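Local coordinates for catalase-3 (Neurospora crassa, PDB 4AJ9) that catalyses the breakdown of hydrogen peroxide to oxygen and water with a haem cofactor, protecting cells from peroxide damage, at the interface of chains A and B and the interface of chains A and C. Coordinates in Å, arbitrary orientation; residue numbers count along the deposited sequence, not the author numbering. Chains: chain A/B/C, Catalase-3.

Contact 1: the interface of chains A and B. Residues chain A 33-35, 41; chain B 426, 429-430.
B:Leu430 lays its isobutyl group against A:Ala34 and A:Leu41, and most of the apolar contact gathers round this one side chain. Its two methyls divide the work. CD2 turns to the backbone of the opposite strand and meets A:Ala34 CA at 3.5 Å, while CD1 meets the CD1 methyl of A:Leu41 at 3.7 Å. The two leucine side chains cross at about a right angle, methyl against methyl; in B:Leu430, CG stands anti to the carbonyl carbon (chi1 -59°), which carries the branch toward chain A. Alanine suits the place of A:Ala34, since its small side chain probably lets the leucine methyl come down to the alpha carbon. The methyl of B:Ala426 adds a lighter touch, 3.9 Å from the carbonyl O of A:Ala34.

The polar contact seen here is between backbones. A:Ala34 and B:Leu430 form an antiparallel beta bridge, and next to it A:Gly35 N gives a weak hydrogen bond to B:Val429 O at 3.2 Å. A:Gly35 has a positive phi of 99°, a conformation that glycine adopts easily.

The short strand 33-34 of chain A thus runs beside strand 429-431 of chain B, joining two subunits of the catalase tetramer through a short antiparallel bridge; A:Leu41 reaches in from the following loop.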
ATOM      1  N   LYS A  33      25.007  12.415 -17.058  1.00  3.83           N
ATOM      2  CA  LYS A  33      25.832  13.235 -16.170  1.00  6.04           C
ATOM      3  C   LYS A  33      26.133  14.628 -16.744  1.00  9.57           C
ATOM      4  O   LYS A  33      26.231  14.812 -17.958  1.00  9.67           O
ATOM      5  CB  LYS A  33      27.159  12.515 -15.885  1.00  7.98           C
ATOM      6  CG  LYS A  33      27.007  11.059 -15.399  1.00  9.90           C
ATOM      7  CD  LYS A  33      28.344  10.309 -15.434  1.00  7.81           C
ATOM      8  CE  LYS A  33      28.182   8.831 -15.049  1.00 10.02           C
ATOM      9  NZ  LYS A  33      27.476   8.012 -16.096  1.00  5.94           N
ATOM     10  N   ALA A  34      26.274  15.608 -15.862  1.00  7.38           N
ATOM     11  CA  ALA A  34      26.696  16.940 -16.288  1.00  8.98           C
ATOM     12  C   ALA A  34      28.222  17.027 -16.357  1.00 12.28           C
ATOM     13  O   ALA A  34      28.870  17.436 -15.397  1.00 13.52           O
ATOM     14  CB  ALA A  34      26.142  17.991 -15.353  1.00 10.52           C
ATOM     15  N   GLY A  35      28.792  16.640 -17.499  1.00 18.10           N
ATOM     16  CA  GLY A  35      30.232  16.686 -17.689  1.00 12.35           C
ATOM     17  C   GLY A  35      30.891  15.332 -17.489  1.00 16.32           C
ATOM     18  O   GLY A  35      30.297  14.425 -16.907  1.00 13.72           O
ATOM     19  N   LEU A  41      22.104  13.593 -13.533  1.00  3.24           N
ATOM     20  CA  LEU A  41      20.969  14.498 -13.708  1.00  4.56           C
ATOM     21  C   LEU A  41      19.630  13.907 -13.264  1.00  3.90           C
ATOM     22  O   LEU A  41      19.308  12.770 -13.566  1.00  3.59           O
ATOM     23  CB  LEU A  41      20.856  14.925 -15.168  1.00  6.54           C
ATOM     24  CG  LEU A  41      22.025  15.763 -15.669  1.00  7.70           C
ATOM     25  CD1 LEU A  41      21.645  16.360 -17.006  1.00  6.14           C
ATOM     26  CD2 LEU A  41      22.319  16.850 -14.656  1.00 13.43           C
TER
ATOM     27  N   ALA B 426      30.515  22.145 -12.719  1.00 13.15           N
ATOM     28  CA  ALA B 426      30.222  21.205 -13.779  1.00 17.91           C
ATOM     29  C   ALA B 426      30.803  21.772 -15.059  1.00 23.80           C
ATOM     30  O   ALA B 426      30.816  22.986 -15.269  1.00 17.91           O
ATOM     31  CB  ALA B 426      28.730  21.007 -13.912  1.00 17.29           C
ATOM     32  N   VAL B 429      30.052  18.245 -21.832  1.00 10.45           N
ATOM     33  CA  VAL B 429      28.766  17.966 -22.429  1.00 15.23           C
ATOM     34  C   VAL B 429      27.969  17.066 -21.492  1.00 13.52           C
ATOM     35  O   VAL B 429      28.547  16.325 -20.692  1.00 10.40           O
ATOM     36  CB  VAL B 429      28.954  17.294 -23.801  1.00 18.17           C
ATOM     37  CG1 VAL B 429      29.865  16.084 -23.671  1.00 21.69           C
ATOM     38  CG2 VAL B 429      27.612  16.908 -24.407  1.00 26.14           C
ATOM     39  N   LEU B 430      26.646  17.156 -21.556  1.00  6.88           N
ATOM     40  CA  LEU B 430      25.812  16.158 -20.918  1.00  7.11           C
ATOM     41  C   LEU B 430      26.071  14.836 -21.642  1.00 13.11           C
ATOM     42  O   LEU B 430      26.057  14.785 -22.870  1.00 17.07           O
ATOM     43  CB  LEU B 430      24.348  16.546 -21.025  1.00  9.21           C
ATOM     44  CG  LEU B 430      24.046  17.891 -20.373  1.00 12.64           C
ATOM     45  CD1 LEU B 430      22.554  18.012 -20.159  1.00 14.69           C
ATOM     46  CD2 LEU B 430      24.811  17.983 -19.067  1.00 14.83           C
TER

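Contact 2: the interface of chains A and C. Residues chain A 338-339, 418, 420, 424; chain C 32, 43, 45.
A:Arg424 and C:Glu43 face each other from opposite directions in a two-pronged salt bridge between subunits. The guanidinium grips end-on: NH1 bonds the carboxylate OE1 at 3.0 Å and NH2 bonds OE2 at 2.5 Å, the latter on the syn lone pair of OE2. The two planes are 31° apart, a moderate twist. A bend at chi3 (-89°) helps bring the arginine's end round to the glutamate.

On its own side, NH2 also bonds A:Asp338 OD2 at 3.1 Å, from above that carboxylate plane, so one nitrogen serves two acids. Arginine suits this place because its flat end offers N-H groups side by side to both glutamate oxygens and another to the aspartate. A:Asp338 OD1 takes the backbone N-H of A:Phe339, which helps hold the aspartate in place. A water links A:Asp338 OD1, the hydroxyl of A:Thr420 and C:Glu43 OE2, the last at 2.9 Å. A lysine in place of A:Arg424 would probably lose the paired grip, leaving C:Glu43 less firmly held and the two neighbouring acids less well compensated.

The carbon-rich contacts are mainly aromatic. C:Phe45 points its edge, CE1 and CZ, at the face of A:Phe418, with planes 90° apart and centroids 5.0 Å apart. A:Phe339 slides past C:Glu43, its CD2 beside OE2. Aliphatic C:Leu32 sets both methyls near A:Thr420 OG1.

Chain C supplies loop residues and the start of helix 45-55; chain A supplies the end of strand 337-338 and loop residues.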
ATOM      1  N   ASP A 338     -18.939 -28.246   0.828  1.00  4.81           N
ATOM      2  CA  ASP A 338     -19.351 -27.280   1.851  1.00  5.76           C
ATOM      3  C   ASP A 338     -18.423 -27.356   3.060  1.00  5.39           C
ATOM      4  O   ASP A 338     -17.620 -28.282   3.168  1.00  2.86           O
ATOM      5  CB  ASP A 338     -20.813 -27.529   2.267  1.00  4.54           C
ATOM      6  CG  ASP A 338     -21.413 -26.377   3.077  1.00  5.27           C
ATOM      7  OD1 ASP A 338     -20.845 -25.270   3.077  1.00  6.32           O
ATOM      8  OD2 ASP A 338     -22.481 -26.579   3.696  1.00  6.27           O
ATOM      9  N   PHE A 339     -18.540 -26.384   3.969  1.00  3.29           N
ATOM     10  CA  PHE A 339     -17.698 -26.354   5.154  1.00  6.51           C
ATOM     11  C   PHE A 339     -18.321 -27.177   6.274  1.00  6.31           C
ATOM     12  O   PHE A 339     -19.474 -27.598   6.173  1.00  7.98           O
ATOM     13  CB  PHE A 339     -17.516 -24.909   5.619  1.00  4.42           C
ATOM     14  CG  PHE A 339     -17.031 -23.986   4.526  1.00  5.50           C
ATOM     15  CD1 PHE A 339     -15.753 -24.125   4.005  1.00  8.05           C
ATOM     16  CD2 PHE A 339     -17.864 -23.013   4.001  1.00  4.34           C
ATOM     17  CE1 PHE A 339     -15.298 -23.279   2.998  1.00  5.63           C
ATOM     18  CE2 PHE A 339     -17.419 -22.172   2.987  1.00  7.26           C
ATOM     19  CZ  PHE A 339     -16.131 -22.308   2.491  1.00  2.99           C
ATOM     20  N   PHE A 418     -23.520 -22.063  -5.947  1.00 10.71           N
ATOM     21  CA  PHE A 418     -23.091 -22.677  -4.714  1.00  6.29           C
ATOM     22  C   PHE A 418     -24.284 -22.716  -3.765  1.00  8.52           C
ATOM     23  O   PHE A 418     -25.165 -21.865  -3.836  1.00  7.98           O
ATOM     24  CB  PHE A 418     -21.944 -21.887  -4.077  1.00 10.26           C
ATOM     25  CG  PHE A 418     -21.594 -22.364  -2.698  1.00  8.73           C
ATOM     26  CD1 PHE A 418     -20.685 -23.391  -2.520  1.00 10.47           C
ATOM     27  CD2 PHE A 418     -22.204 -21.808  -1.580  1.00  6.82           C
ATOM     28  CE1 PHE A 418     -20.379 -23.847  -1.251  1.00  6.98           C
ATOM     29  CE2 PHE A 418     -21.902 -22.257  -0.307  1.00  8.32           C
ATOM     30  CZ  PHE A 418     -20.998 -23.285  -0.145  1.00  5.02           C
ATOM     31  N   THR A 420     -25.070 -23.773   0.561  1.00  6.49           N
ATOM     32  CA  THR A 420     -24.754 -24.376   1.848  1.00  5.78           C
ATOM     33  C   THR A 420     -25.591 -25.647   2.009  1.00  7.24           C
ATOM     34  O   THR A 420     -26.731 -25.702   1.538  1.00  7.92           O
ATOM     35  CB  THR A 420     -25.040 -23.368   2.976  1.00  6.31           C
ATOM     36  OG1 THR A 420     -24.080 -22.298   2.906  1.00 10.14           O
ATOM     37  CG2 THR A 420     -24.989 -24.034   4.340  1.00  3.79           C
ATOM     38  N   ARG A 424     -28.078 -28.370   7.360  1.00 13.13           N
ATOM     39  CA  ARG A 424     -27.296 -27.802   8.451  1.00 12.12           C
ATOM     40  C   ARG A 424     -28.102 -26.891   9.367  1.00 14.30           C
ATOM     41  O   ARG A 424     -28.843 -26.038   8.907  1.00 16.21           O
ATOM     42  CB  ARG A 424     -26.073 -27.071   7.905  1.00  8.26           C
ATOM     43  CG  ARG A 424     -24.869 -27.981   7.742  1.00 13.66           C
ATOM     44  CD  ARG A 424     -23.620 -27.278   8.267  1.00 25.38           C
ATOM     45  NE  ARG A 424     -23.026 -26.526   7.189  1.00 21.41           N
ATOM     46  CZ  ARG A 424     -22.149 -25.536   7.304  1.00 14.10           C
ATOM     47  NH1 ARG A 424     -21.703 -25.104   8.485  1.00  8.05           N
ATOM     48  NH2 ARG A 424     -21.730 -24.969   6.191  1.00 10.55           N
TER
ATOM     49  N   LEU C  32     -25.499 -15.358   4.739  1.00  3.78           N
ATOM     50  CA  LEU C  32     -25.734 -16.655   5.392  1.00  4.19           C
ATOM     51  C   LEU C  32     -25.864 -16.482   6.906  1.00  7.84           C
ATOM     52  O   LEU C  32     -24.989 -15.882   7.543  1.00  5.25           O
ATOM     53  CB  LEU C  32     -24.595 -17.616   5.063  1.00  2.50           C
ATOM     54  CG  LEU C  32     -24.695 -19.042   5.622  1.00 10.11           C
ATOM     55  CD1 LEU C  32     -25.866 -19.794   4.971  1.00  3.73           C
ATOM     56  CD2 LEU C  32     -23.373 -19.806   5.421  1.00  7.47           C
ATOM     57  N   GLU C  43     -18.317 -17.934   7.867  1.00  5.70           N
ATOM     58  CA  GLU C  43     -18.108 -18.836   6.739  1.00  5.49           C
ATOM     59  C   GLU C  43     -18.845 -18.364   5.486  1.00  5.02           C
ATOM     60  O   GLU C  43     -18.745 -18.992   4.428  1.00  6.63           O
ATOM     61  CB  GLU C  43     -18.482 -20.290   7.075  1.00  5.59           C
ATOM     62  CG  GLU C  43     -19.973 -20.587   7.117  1.00  4.87           C
ATOM     63  CD  GLU C  43     -20.247 -22.066   7.319  1.00  9.39           C
ATOM     64  OE1 GLU C  43     -20.027 -22.559   8.443  1.00  8.94           O
ATOM     65  OE2 GLU C  43     -20.667 -22.739   6.351  1.00  7.66           O
ATOM     66  N   PHE C  45     -18.414 -16.890   2.709  1.00  2.05           N
ATOM     67  CA  PHE C  45     -17.353 -16.419   1.826  1.00  5.58           C
ATOM     68  C   PHE C  45     -17.882 -15.490   0.749  1.00  4.66           C
ATOM     69  O   PHE C  45     -17.152 -14.623   0.260  1.00  9.07           O
ATOM     70  CB  PHE C  45     -16.605 -17.596   1.174  1.00  4.10           C
ATOM     71  CG  PHE C  45     -17.397 -18.317   0.114  1.00  5.44           C
ATOM     72  CD1 PHE C  45     -18.384 -19.222   0.460  1.00  4.03           C
ATOM     73  CD2 PHE C  45     -17.135 -18.108  -1.228  1.00  7.19           C
ATOM     74  CE1 PHE C  45     -19.114 -19.899  -0.518  1.00  4.91           C
ATOM     75  CE2 PHE C  45     -17.855 -18.780  -2.208  1.00  8.22           C
ATOM     76  CZ  PHE C  45     -18.846 -19.675  -1.850  1.00  7.92           C
TER
HETATM   77  O   HOH W   1     -21.655 -22.677   3.608  1.00  7.81           O

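Contact 3: the interface of chains A and C. Residues chain A 43, 45-46; chain C 331, 333, 338-339, 349, 418.
A:Phe45, at the start of helix 45-55 of this haem catalase, drives its ring into an aromatic and aliphatic pocket on chain C. The ring presents its CE1-CZ edge to the face of C:Phe418, CE1 lying over the centre of that ring; the planes stand 87° apart and the centroids 4.9 Å. One face of A:Phe45 carries the CG2 methyl of C:Ile333, 3.8 Å from the ring centroid, and the other is covered by CG1 of its own neighbour A:Ile46. With CG between the backbone N and the carbonyl carbon (chi1 68°), the ring is carried off the helix start toward C:Phe418. A flat aromatic suits this slot because its faces and its edge are all used; an alanine here would probably open a gap between C:Phe418 and C:Ile333 and leave both without the ring they pack against across the interface.

C:Phe339 crosses A:Phe45 obliquely, its CE2 3.9 Å from CD1 of A:Phe45. The ring is itself sandwiched within chain C by CD1 of C:Leu349 on one face and CD1 of C:Ile333 on the other. A:Glu43 slides past it in the opposite direction, carboxylate and ring nearly perpendicular, with OE2 at the ring edge. Its CB meets C:Leu349 CD1 at 3.5 Å. A water bonds both A:Glu43 OE2, at 2.6 Å, and C:Asp338 OD1, bridging two acids of the two subunits.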
ATOM      1  N   GLU A  43      16.998  14.653 -14.593  1.00  3.69           N
ATOM      2  CA  GLU A  43      16.240  14.462 -15.830  1.00  2.67           C
ATOM      3  C   GLU A  43      16.552  13.143 -16.527  1.00  4.30           C
ATOM      4  O   GLU A  43      16.043  12.876 -17.624  1.00  3.70           O
ATOM      5  CB  GLU A  43      16.456  15.622 -16.805  1.00  4.20           C
ATOM      6  CG  GLU A  43      17.825  15.615 -17.513  1.00  5.85           C
ATOM      7  CD  GLU A  43      17.894  16.681 -18.591  1.00  4.43           C
ATOM      8  OE1 GLU A  43      17.984  17.887 -18.241  1.00  6.31           O
ATOM      9  OE2 GLU A  43      17.840  16.320 -19.783  1.00  6.07           O
ATOM     10  N   PHE A  45      15.447  10.165 -16.985  1.00  4.80           N
ATOM     11  CA  PHE A  45      14.219   9.416 -16.758  1.00  9.22           C
ATOM     12  C   PHE A  45      14.478   7.920 -16.898  1.00  4.97           C
ATOM     13  O   PHE A  45      13.781   7.091 -16.304  1.00  8.26           O
ATOM     14  CB  PHE A  45      13.136   9.867 -17.746  1.00  5.54           C
ATOM     15  CG  PHE A  45      13.428   9.506 -19.181  1.00  4.63           C
ATOM     16  CD1 PHE A  45      14.283  10.286 -19.952  1.00  3.36           C
ATOM     17  CD2 PHE A  45      12.829   8.392 -19.766  1.00  9.33           C
ATOM     18  CE1 PHE A  45      14.549   9.961 -21.286  1.00 10.55           C
ATOM     19  CE2 PHE A  45      13.079   8.056 -21.096  1.00  4.08           C
ATOM     20  CZ  PHE A  45      13.935   8.842 -21.862  1.00  5.79           C
ATOM     21  N   ILE A  46      15.498   7.576 -17.675  1.00  3.25           N
ATOM     22  CA  ILE A  46      15.812   6.184 -17.930  1.00  5.92           C
ATOM     23  C   ILE A  46      16.332   5.557 -16.644  1.00  6.21           C
ATOM     24  O   ILE A  46      15.925   4.463 -16.263  1.00  5.92           O
ATOM     25  CB  ILE A  46      16.855   6.042 -19.067  1.00  5.92           C
ATOM     26  CG1 ILE A  46      16.223   6.423 -20.411  1.00  8.49           C
ATOM     27  CG2 ILE A  46      17.444   4.616 -19.118  1.00  5.86           C
ATOM     28  CD1 ILE A  46      17.249   6.628 -21.519  1.00  3.48           C
TER
ATOM     29  N   GLY C 331       7.977  12.965 -18.086  1.00  3.24           N
ATOM     30  CA  GLY C 331       9.103  12.105 -18.440  1.00  4.00           C
ATOM     31  C   GLY C 331       8.790  11.047 -19.491  1.00  5.08           C
ATOM     32  O   GLY C 331       9.669  10.306 -19.936  1.00  5.33           O
ATOM     33  N   ILE C 333       8.806  10.673 -22.629  1.00  7.05           N
ATOM     34  CA  ILE C 333       9.372  11.342 -23.775  1.00  6.91           C
ATOM     35  C   ILE C 333       9.847  10.260 -24.750  1.00  5.32           C
ATOM     36  O   ILE C 333      10.062   9.101 -24.359  1.00  5.37           O
ATOM     37  CB  ILE C 333      10.531  12.278 -23.328  1.00 12.72           C
ATOM     38  CG1 ILE C 333      10.935  13.243 -24.435  1.00  9.99           C
ATOM     39  CG2 ILE C 333      11.722  11.473 -22.828  1.00  3.21           C
ATOM     40  CD1 ILE C 333      11.652  14.480 -23.908  1.00  7.03           C
ATOM     41  N   ASP C 338      13.482  16.387 -26.470  1.00  7.82           N
ATOM     42  CA  ASP C 338      14.368  16.432 -25.297  1.00  6.45           C
ATOM     43  C   ASP C 338      13.878  17.509 -24.334  1.00  3.61           C
ATOM     44  O   ASP C 338      13.054  18.353 -24.704  1.00  6.09           O
ATOM     45  CB  ASP C 338      15.814  16.697 -25.725  1.00  9.20           C
ATOM     46  CG  ASP C 338      16.829  16.397 -24.630  1.00  7.66           C
ATOM     47  OD1 ASP C 338      16.482  15.717 -23.623  1.00  9.07           O
ATOM     48  OD2 ASP C 338      17.994  16.830 -24.791  1.00  6.65           O
ATOM     49  N   PHE C 339      14.375  17.466 -23.101  1.00  3.97           N
ATOM     50  CA  PHE C 339      14.042  18.457 -22.083  1.00  3.67           C
ATOM     51  C   PHE C 339      14.908  19.701 -22.210  1.00  8.24           C
ATOM     52  O   PHE C 339      15.897  19.711 -22.947  1.00  5.84           O
ATOM     53  CB  PHE C 339      14.251  17.855 -20.689  1.00  6.10           C
ATOM     54  CG  PHE C 339      13.594  16.519 -20.510  1.00  5.46           C
ATOM     55  CD1 PHE C 339      12.211  16.412 -20.498  1.00  4.66           C
ATOM     56  CD2 PHE C 339      14.358  15.364 -20.368  1.00  7.39           C
ATOM     57  CE1 PHE C 339      11.595  15.170 -20.349  1.00  5.25           C
ATOM     58  CE2 PHE C 339      13.752  14.122 -20.215  1.00  5.34           C
ATOM     59  CZ  PHE C 339      12.367  14.028 -20.202  1.00  8.97           C
ATOM     60  N   LEU C 349       9.842  16.068 -13.675  1.00  3.18           N
ATOM     61  CA  LEU C 349      10.277  14.760 -14.150  1.00  3.23           C
ATOM     62  C   LEU C 349      10.323  13.756 -12.997  1.00  2.28           C
ATOM     63  O   LEU C 349       9.878  12.621 -13.126  1.00  5.72           O
ATOM     64  CB  LEU C 349      11.623  14.857 -14.864  1.00  1.62           C
ATOM     65  CG  LEU C 349      11.597  15.811 -16.060  1.00  4.46           C
ATOM     66  CD1 LEU C 349      12.963  15.826 -16.738  1.00  1.95           C
ATOM     67  CD2 LEU C 349      10.497  15.396 -17.027  1.00  2.46           C
ATOM     68  N   PHE C 418      16.360   6.515 -27.578  1.00 10.20           N
ATOM     69  CA  PHE C 418      16.328   7.877 -27.097  1.00  6.66           C
ATOM     70  C   PHE C 418      17.764   8.390 -26.978  1.00  6.93           C
ATOM     71  O   PHE C 418      18.674   7.628 -26.668  1.00  6.77           O
ATOM     72  CB  PHE C 418      15.695   7.972 -25.707  1.00  3.58           C
ATOM     73  CG  PHE C 418      15.752   9.359 -25.144  1.00  6.56           C
ATOM     74  CD1 PHE C 418      14.805  10.294 -25.513  1.00  5.78           C
ATOM     75  CD2 PHE C 418      16.802   9.753 -24.320  1.00  7.32           C
ATOM     76  CE1 PHE C 418      14.868  11.594 -25.043  1.00  5.79           C
ATOM     77  CE2 PHE C 418      16.873  11.053 -23.836  1.00  7.13           C
ATOM     78  CZ  PHE C 418      15.904  11.974 -24.207  1.00  5.17           C
TER
HETATM   79  O   HOH W   2      17.782  14.501 -21.602  1.00  7.56           O

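Contact 4: the interface of chains A and C. Residues chain A 18, 26-29; chain C 408-410.
The carboxylate of A:Glu28, in a loop of this haem catalase, is approached on both faces by side-chain amides, one from each subunit. C:Gln409 NE2 donates to A:Glu28 OE1 at 2.9 Å from above the carboxylate plane, 38° out of it. A:Gln29 NE2 reaches the same oxygen from the opposite face, on the syn side; the two donors probably help fix that group's rotation. For both amides the accepting oxygen lies near the amide plane, at the edge of the group. The C:Gln409 side chain crosses that of A:Glu28 at about a right angle, and its OE1 accepts the backbone N-H of A:Glu28, also at 2.9 Å, in the carbonyl plane and on a lone pair. The amides of A:Gln29 and C:Gln409 stand 88° apart, and CG of A:Gln29 packs near C:Gln409 CD. Glutamine suits this place because one flat end both gives and accepts; its bend at chi2 (-66°) helps turn the amide toward A:Glu28.

Backbone bonds flank the glutamine. A:Met18 N donates to C:Ala408 O at 2.7 Å, and C:Ala410 N donates to A:Ile26 O at 2.8 Å. The small side chains of the alanines probably let the two main chains come this near. A:Met18 lies alongside C:Gln409, its CE methyl 3.8 Å from NE2. One water links A:Glu27 N with C:Ala410 O; another joins C:Gln409 OE1, at 2.5 Å, to A:Glu27 OE1.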
ATOM      1  N   MET A  18      16.129  -2.907 -25.888  1.00  6.95           N
ATOM      2  CA  MET A  18      15.708  -2.474 -24.556  1.00  7.43           C
ATOM      3  C   MET A  18      14.731  -1.319 -24.680  1.00  9.90           C
ATOM      4  O   MET A  18      14.915  -0.450 -25.529  1.00  7.65           O
ATOM      5  CB  MET A  18      16.941  -1.972 -23.789  1.00  7.74           C
ATOM      6  CG  MET A  18      16.752  -1.816 -22.292  1.00 13.48           C
ATOM      7  SD  MET A  18      16.789  -3.411 -21.430  1.00 10.34           S
ATOM      8  CE  MET A  18      18.430  -4.017 -21.807  1.00 14.78           C
ATOM      9  N   ILE A  26      15.788   2.256 -25.645  1.00  7.89           N
ATOM     10  CA  ILE A  26      16.776   2.970 -24.841  1.00  6.52           C
ATOM     11  C   ILE A  26      18.095   2.228 -24.703  1.00  8.52           C
ATOM     12  O   ILE A  26      18.230   1.089 -25.127  1.00  6.41           O
ATOM     13  CB  ILE A  26      16.260   3.208 -23.416  1.00 10.81           C
ATOM     14  CG1 ILE A  26      16.023   1.865 -22.703  1.00  5.27           C
ATOM     15  CG2 ILE A  26      15.003   4.036 -23.444  1.00  6.25           C
ATOM     16  CD1 ILE A  26      15.396   2.022 -21.345  1.00  8.75           C
ATOM     17  N   GLU A  27      19.067   2.901 -24.101  1.00  8.40           N
ATOM     18  CA  GLU A  27      20.248   2.246 -23.549  1.00 11.77           C
ATOM     19  C   GLU A  27      20.174   2.532 -22.045  1.00  8.46           C
ATOM     20  O   GLU A  27      19.631   3.549 -21.643  1.00  7.82           O
ATOM     21  CB  GLU A  27      21.525   2.830 -24.161  1.00  7.15           C
ATOM     22  CG  GLU A  27      21.569   4.355 -24.141  1.00 14.06           C
ATOM     23  CD  GLU A  27      22.971   4.911 -24.297  1.00 24.16           C
ATOM     24  OE1 GLU A  27      23.900   4.339 -23.691  1.00 20.59           O
ATOM     25  OE2 GLU A  27      23.142   5.922 -25.018  1.00 21.46           O
ATOM     26  N   GLU A  28      20.679   1.645 -21.202  1.00  7.52           N
ATOM     27  CA  GLU A  28      20.488   1.855 -19.766  1.00  5.74           C
ATOM     28  C   GLU A  28      21.642   1.323 -18.943  1.00  5.88           C
ATOM     29  O   GLU A  28      21.452   0.747 -17.861  1.00  9.42           O
ATOM     30  CB  GLU A  28      19.135   1.295 -19.294  1.00  8.05           C
ATOM     31  CG  GLU A  28      18.740  -0.036 -19.914  1.00 11.73           C
ATOM     32  CD  GLU A  28      19.609  -1.187 -19.437  1.00 10.11           C
ATOM     33  OE1 GLU A  28      20.706  -1.400 -20.007  1.00  9.35           O
ATOM     34  OE2 GLU A  28      19.190  -1.882 -18.496  1.00  6.42           O
ATOM     35  N   GLN A  29      22.845   1.559 -19.457  1.00  4.37           N
ATOM     36  CA  GLN A  29      24.068   1.142 -18.797  1.00  7.50           C
ATOM     37  C   GLN A  29      24.904   2.341 -18.304  1.00 11.60           C
ATOM     38  O   GLN A  29      25.918   2.162 -17.630  1.00  8.82           O
ATOM     39  CB  GLN A  29      24.875   0.229 -19.731  1.00 13.03           C
ATOM     40  CG  GLN A  29      24.228  -1.157 -19.936  1.00  7.77           C
ATOM     41  CD  GLN A  29      24.156  -1.941 -18.632  1.00  9.64           C
ATOM     42  OE1 GLN A  29      25.164  -2.108 -17.936  1.00  6.16           O
ATOM     43  NE2 GLN A  29      22.960  -2.397 -18.278  1.00  6.35           N
TER
ATOM     44  N   ALA C 408      18.709  -5.636 -26.264  1.00  7.79           N
ATOM     45  CA  ALA C 408      19.924  -4.946 -26.672  1.00 11.39           C
ATOM     46  C   ALA C 408      19.867  -3.434 -26.468  1.00  9.72           C
ATOM     47  O   ALA C 408      18.792  -2.833 -26.501  1.00 13.52           O
ATOM     48  CB  ALA C 408      20.224  -5.266 -28.145  1.00  8.49           C
ATOM     49  N   GLN C 409      21.043  -2.822 -26.291  1.00  7.79           N
ATOM     50  CA  GLN C 409      21.147  -1.367 -26.139  1.00 11.62           C
ATOM     51  C   GLN C 409      20.758  -0.635 -27.417  1.00  9.28           C
ATOM     52  O   GLN C 409      21.148  -1.036 -28.519  1.00  7.99           O
ATOM     53  CB  GLN C 409      22.575  -0.967 -25.745  1.00 10.20           C
ATOM     54  CG  GLN C 409      23.084  -1.656 -24.486  1.00  9.67           C
ATOM     55  CD  GLN C 409      22.302  -1.240 -23.253  1.00  8.85           C
ATOM     56  OE1 GLN C 409      22.306  -0.069 -22.872  1.00 10.22           O
ATOM     57  NE2 GLN C 409      21.631  -2.194 -22.624  1.00  7.72           N
ATOM     58  N   ALA C 410      19.977   0.434 -27.269  1.00  6.11           N
ATOM     59  CA  ALA C 410      19.652   1.300 -28.397  1.00  9.92           C
ATOM     60  C   ALA C 410      20.108   2.715 -28.076  1.00  9.03           C
ATOM     61  O   ALA C 410      19.975   3.167 -26.942  1.00 11.08           O
ATOM     62  CB  ALA C 410      18.137   1.265 -28.702  1.00  6.23           C
TER
HETATM   63  O   HOH W   3      18.837   5.447 -25.140  1.00 14.34           O
HETATM   64  O   HOH W   4      24.460   1.253 -23.126  1.00 22.76           O

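Contacts 1, 3 and 4 cluster, the centres of their C-alpha atoms about 14 to 19 Å apart, along the N-terminal stretch of chain A from A:Met18 to A:Ile46, which meets chain B in contact 1 and chain C in contacts 3 and 4. Measured likewise, contact 2 lies about 55 Å from contacts 3 and 4 and about 66 Å from contact 1. It is largely the twofold twin of contact 3: C:Glu43 and C:Phe45 meet A:Asp338, A:Phe339 and A:Phe418 with the chains exchanged. One N-terminal segment thus ties its subunit to two others, probably helping hold the tetramer together.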